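Local coordinates for putative type VI secretion protein (Escherichia coli, PDB 6SK0) that forms the trimeric VgrG spike at the tip of the type VI secretion system, which loads and inhibits a phospholipase effector and probably helps puncture target membranes, at the interface of chains A and B. Residues are numbered along the deposited sequence; one frame, centred on the assembly and turned at random. Chains: chain A/B, Putative type VI secretion protein.

Contact 1: the interface of chains A and B. Residues chain A 602-604, 674-676; chain B 683-685, 687.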
# COMPACT_ATOMS: atom_id res chain seq x y z
N ASN A 602 14.02 -16.93 -11.16
CA ASN A 602 12.84 -17.41 -11.89
C ASN A 602 11.55 -17.03 -11.19
O ASN A 602 10.55 -17.74 -11.29
CB ASN A 602 12.89 -18.92 -12.13
CG ASN A 602 14.19 -19.36 -12.74
OD1 ASN A 602 14.51 -18.99 -13.87
ND2 ASN A 602 14.95 -20.15 -12.00
N ALA A 603 11.55 -15.91 -10.48
CA ALA A 603 10.32 -15.34 -9.98
C ALA A 603 9.66 -14.51 -11.07
O ALA A 603 10.28 -14.14 -12.07
CB ALA A 603 10.58 -14.49 -8.74
N THR A 604 8.38 -14.22 -10.88
CA THR A 604 7.68 -13.31 -11.78
C THR A 604 8.21 -11.90 -11.57
O THR A 604 8.20 -11.38 -10.45
CB THR A 604 6.18 -13.37 -11.53
OG1 THR A 604 5.70 -14.68 -11.87
CG2 THR A 604 5.45 -12.33 -12.36
N ALA A 674 0.06 -13.94 -11.93
CA ALA A 674 0.83 -14.75 -11.00
C ALA A 674 0.89 -14.11 -9.63
O ALA A 674 0.71 -12.90 -9.47
CB ALA A 674 2.25 -14.97 -11.53
N VAL A 675 1.13 -14.94 -8.63
CA VAL A 675 1.54 -14.50 -7.31
C VAL A 675 2.97 -14.98 -7.12
O VAL A 675 3.25 -16.17 -7.22
CB VAL A 675 0.62 -15.04 -6.21
CG1 VAL A 675 1.20 -14.74 -4.84
CG2 VAL A 675 -0.77 -14.46 -6.36
N SER A 676 3.88 -14.04 -6.86
CA SER A 676 5.29 -14.35 -6.78
C SER A 676 5.86 -13.72 -5.53
O SER A 676 5.86 -12.49 -5.39
CB SER A 676 6.02 -13.84 -8.03
OG SER A 676 7.39 -14.13 -7.97
N GLY B 683 -0.16 -19.10 -12.01
CA GLY B 683 0.43 -19.86 -10.95
C GLY B 683 1.06 -19.00 -9.87
O GLY B 683 0.97 -17.78 -9.83
N MET B 684 1.74 -19.70 -8.97
CA MET B 684 2.27 -19.10 -7.76
C MET B 684 3.70 -19.57 -7.57
O MET B 684 3.99 -20.76 -7.66
CB MET B 684 1.40 -19.48 -6.56
CG MET B 684 1.85 -18.92 -5.25
SD MET B 684 0.57 -19.12 -3.99
CE MET B 684 -0.82 -18.34 -4.79
N GLN B 685 4.59 -18.62 -7.31
CA GLN B 685 5.98 -18.92 -7.00
C GLN B 685 6.26 -18.40 -5.60
O GLN B 685 6.13 -17.21 -5.33
CB GLN B 685 6.93 -18.29 -8.01
CG GLN B 685 6.65 -18.67 -9.44
CD GLN B 685 5.65 -17.73 -10.09
OE1 GLN B 685 5.80 -16.51 -10.02
NE2 GLN B 685 4.63 -18.29 -10.72
N LEU B 687 9.41 -18.50 -3.41
CA LEU B 687 10.81 -18.80 -3.58
C LEU B 687 11.65 -18.08 -2.55
O LEU B 687 11.51 -16.87 -2.35
CB LEU B 687 11.28 -18.42 -4.99
CG LEU B 687 10.33 -18.74 -6.13
CD1 LEU B 687 10.84 -18.12 -7.42
CD2 LEU B 687 10.15 -20.25 -6.28
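A:Thr604 and B:Gln685 meet where a loop of one chain leans over a strand of its neighbour, in the intertwined beta-helical spike typical of VgrG proteins. The threonine hydroxyl OG1 donates to the side-chain amide oxygen OE1 of B:Gln685 at 2.6 Å, and the two side chains cross at about a right angle. The donor is tilted 35° from the amide plane, an oblique approach. B:Gln685 has CG beside its own backbone N and turns again at chi2 (88°), a fold that carries the amide back along the face bearing A:Ala674 and A:Ser676, opposite the A:Val675 side chain, to A:Thr604. Beneath this bond the backbones run parallel: A:Val675 N gives its hydrogen to B:Gly683 O at 3.1 Å, and B:Gln685 N returns one to A:Val675 O at 2.8 Å. A:Val675 thus uses both backbone polar groups across the chains, while its side chain lies alongside that of B:Met684, pointing the same way. The methionine, B:Met684, bends at chi3 (-54°), bringing its terminal methyl CE to 3.9 Å from A:Val675 CB.

Farther out, A:Ser676 serves as second shell: its hydroxyl OG accepts from A:Thr604 N at 3.1 Å, tying the loop to the strand below and probably helping to place the threonine. Methyl CD1 of B:Leu687 touches A:Ala603 CA at 3.8 Å, an apolar margin to the polar centre. In the fold, strand 675-679 of chain A pairs with strand 684-688 of chain B, and residues 602-604 belong to the link between helices 578-600 and 608-618, packed against this shared sheet.

Contact 2: the interface of chains A and B. Residues chain A 721-723, 727, 729, 738; chain B 728-730, 735.
Methyl-to-methyl contact between the two copies of Leu729 shows how equivalent side chains can meet inside an intertwined spike. A:Leu729 and B:Leu729 reach toward each other tip to tip, their CD1 atoms 3.5 Å apart. In both, CG lies beside the backbone N (chi1 -39°), which aims the branched end at the partner chain. The other methyl of B:Leu729, CD2, rests 3.6 Å from A:Val721 CB, with the two side chains side by side and pointing the same way, while its CB approaches A:Leu727 CD1 at 3.9 Å. One leucine therefore packs against three apolar side chains of chain A. This is the tight part of the contact, where B:Leu729 hides 64 Å² and its neighbour B:Ala730 45 Å².

Beside this apolar group the two backbones pair. A:Val721 N donates to B:Ile728 O at 2.7 Å, and A:Val721 O accepts from B:Ala730 N at 2.8 Å. The register continues with A:Ala723 N giving a hydrogen to B:Ala730 O at 3.0 Å. The A:Ser722 side chain makes no more than a CB approach to B:Ala730 O.

Packing is sparser toward B:Tyr735, which hides only 2 Å². The tyrosine offers chain A its backbone side, where CA lies 3.7 Å from A:Leu738 CD2, while its ring points away from the residues of chain A described here. In the fold, strand 718-723 of chain A runs parallel to strand 726-731 of chain B. A:Leu727 and A:Leu729, from strand 726-731 of chain A, face the B:Leu729 side chain, whereas A:Leu738 CD2, from strand 734-739, lies against the backbone of B:Leu729, B:Ala730 and B:Tyr735.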
# COMPACT_ATOMS: atom_id res chain seq x y z
N VAL A 721 0.00 -39.26 1.69
CA VAL A 721 0.45 -38.92 0.35
C VAL A 721 -0.33 -39.78 -0.62
O VAL A 721 -0.19 -41.00 -0.62
CB VAL A 721 1.96 -39.11 0.18
CG1 VAL A 721 2.39 -38.59 -1.16
CG2 VAL A 721 2.70 -38.43 1.29
N SER A 722 -1.18 -39.15 -1.42
CA SER A 722 -2.02 -39.87 -2.36
C SER A 722 -1.79 -39.34 -3.76
O SER A 722 -1.79 -38.13 -3.98
CB SER A 722 -3.49 -39.76 -2.00
OG SER A 722 -3.65 -39.29 -0.67
N ALA A 723 -1.58 -40.26 -4.68
CA ALA A 723 -1.51 -39.94 -6.09
C ALA A 723 -2.67 -40.64 -6.79
O ALA A 723 -3.17 -41.66 -6.32
CB ALA A 723 -0.19 -40.37 -6.71
N LEU A 727 2.49 -42.99 -7.63
CA LEU A 727 3.25 -42.44 -6.52
C LEU A 727 4.65 -43.02 -6.58
O LEU A 727 4.83 -44.24 -6.50
CB LEU A 727 2.58 -42.75 -5.19
CG LEU A 727 2.97 -41.88 -3.99
CD1 LEU A 727 1.86 -41.88 -2.95
CD2 LEU A 727 4.25 -42.35 -3.38
N LEU A 729 8.59 -42.72 -5.01
CA LEU A 729 9.65 -42.25 -4.13
C LEU A 729 10.96 -42.74 -4.70
O LEU A 729 11.13 -43.94 -4.91
CB LEU A 729 9.46 -42.77 -2.71
CG LEU A 729 8.04 -42.82 -2.18
CD1 LEU A 729 8.07 -43.64 -0.93
CD2 LEU A 729 7.52 -41.43 -1.90
N LEU A 738 4.10 -46.84 -6.55
CA LEU A 738 2.73 -47.30 -6.41
C LEU A 738 2.00 -46.85 -7.67
O LEU A 738 1.81 -45.64 -7.88
CB LEU A 738 2.08 -46.72 -5.16
CG LEU A 738 2.37 -47.35 -3.80
CD1 LEU A 738 3.80 -47.12 -3.40
CD2 LEU A 738 1.42 -46.79 -2.76
N ILE B 728 0.82 -42.71 5.45
CA ILE B 728 0.16 -43.47 4.40
C ILE B 728 0.56 -42.92 3.05
O ILE B 728 0.42 -41.72 2.79
CB ILE B 728 -1.37 -43.44 4.56
CG1 ILE B 728 -1.78 -44.02 5.90
CG2 ILE B 728 -2.03 -44.19 3.43
CD1 ILE B 728 -3.25 -44.02 6.14
N LEU B 729 1.05 -43.80 2.19
CA LEU B 729 1.22 -43.51 0.77
C LEU B 729 0.23 -44.38 0.02
O LEU B 729 0.23 -45.60 0.18
CB LEU B 729 2.64 -43.81 0.30
CG LEU B 729 3.76 -43.44 1.25
CD1 LEU B 729 5.00 -44.10 0.74
CD2 LEU B 729 3.93 -41.95 1.33
N ALA B 730 -0.62 -43.76 -0.78
CA ALA B 730 -1.68 -44.48 -1.47
C ALA B 730 -1.73 -44.05 -2.92
O ALA B 730 -1.60 -42.87 -3.23
CB ALA B 730 -3.03 -44.25 -0.80
N TYR B 735 -1.20 -49.26 -1.27
CA TYR B 735 -0.84 -48.35 -0.21
C TYR B 735 0.35 -48.89 0.57
O TYR B 735 0.58 -50.09 0.63
CB TYR B 735 -2.01 -48.07 0.74
CG TYR B 735 -2.40 -49.27 1.55
CD1 TYR B 735 -3.33 -50.17 1.08
CD2 TYR B 735 -1.82 -49.51 2.79
CE1 TYR B 735 -3.68 -51.27 1.81
CE2 TYR B 735 -2.17 -50.61 3.53
CZ TYR B 735 -3.10 -51.48 3.03
OH TYR B 735 -3.46 -52.59 3.76

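The C-alpha centres of contact 1 and contact 2 lie about 28 Å apart along the spike, and the two share neither residues nor strands. Both nevertheless follow one rule: a strand of chain A pairs in parallel with the strand of chain B that comes next in the sequence order, 675-679 with 684-688 and 718-723 with 726-731. What surrounds the pairing differs, since contact 1 adds a polar tether from a loop between helices, whereas contact 2 relies on leucine packing. Repeated along the shaft in the three-chain assembly, such handovers would be expected to give a stiff, interlocked needle.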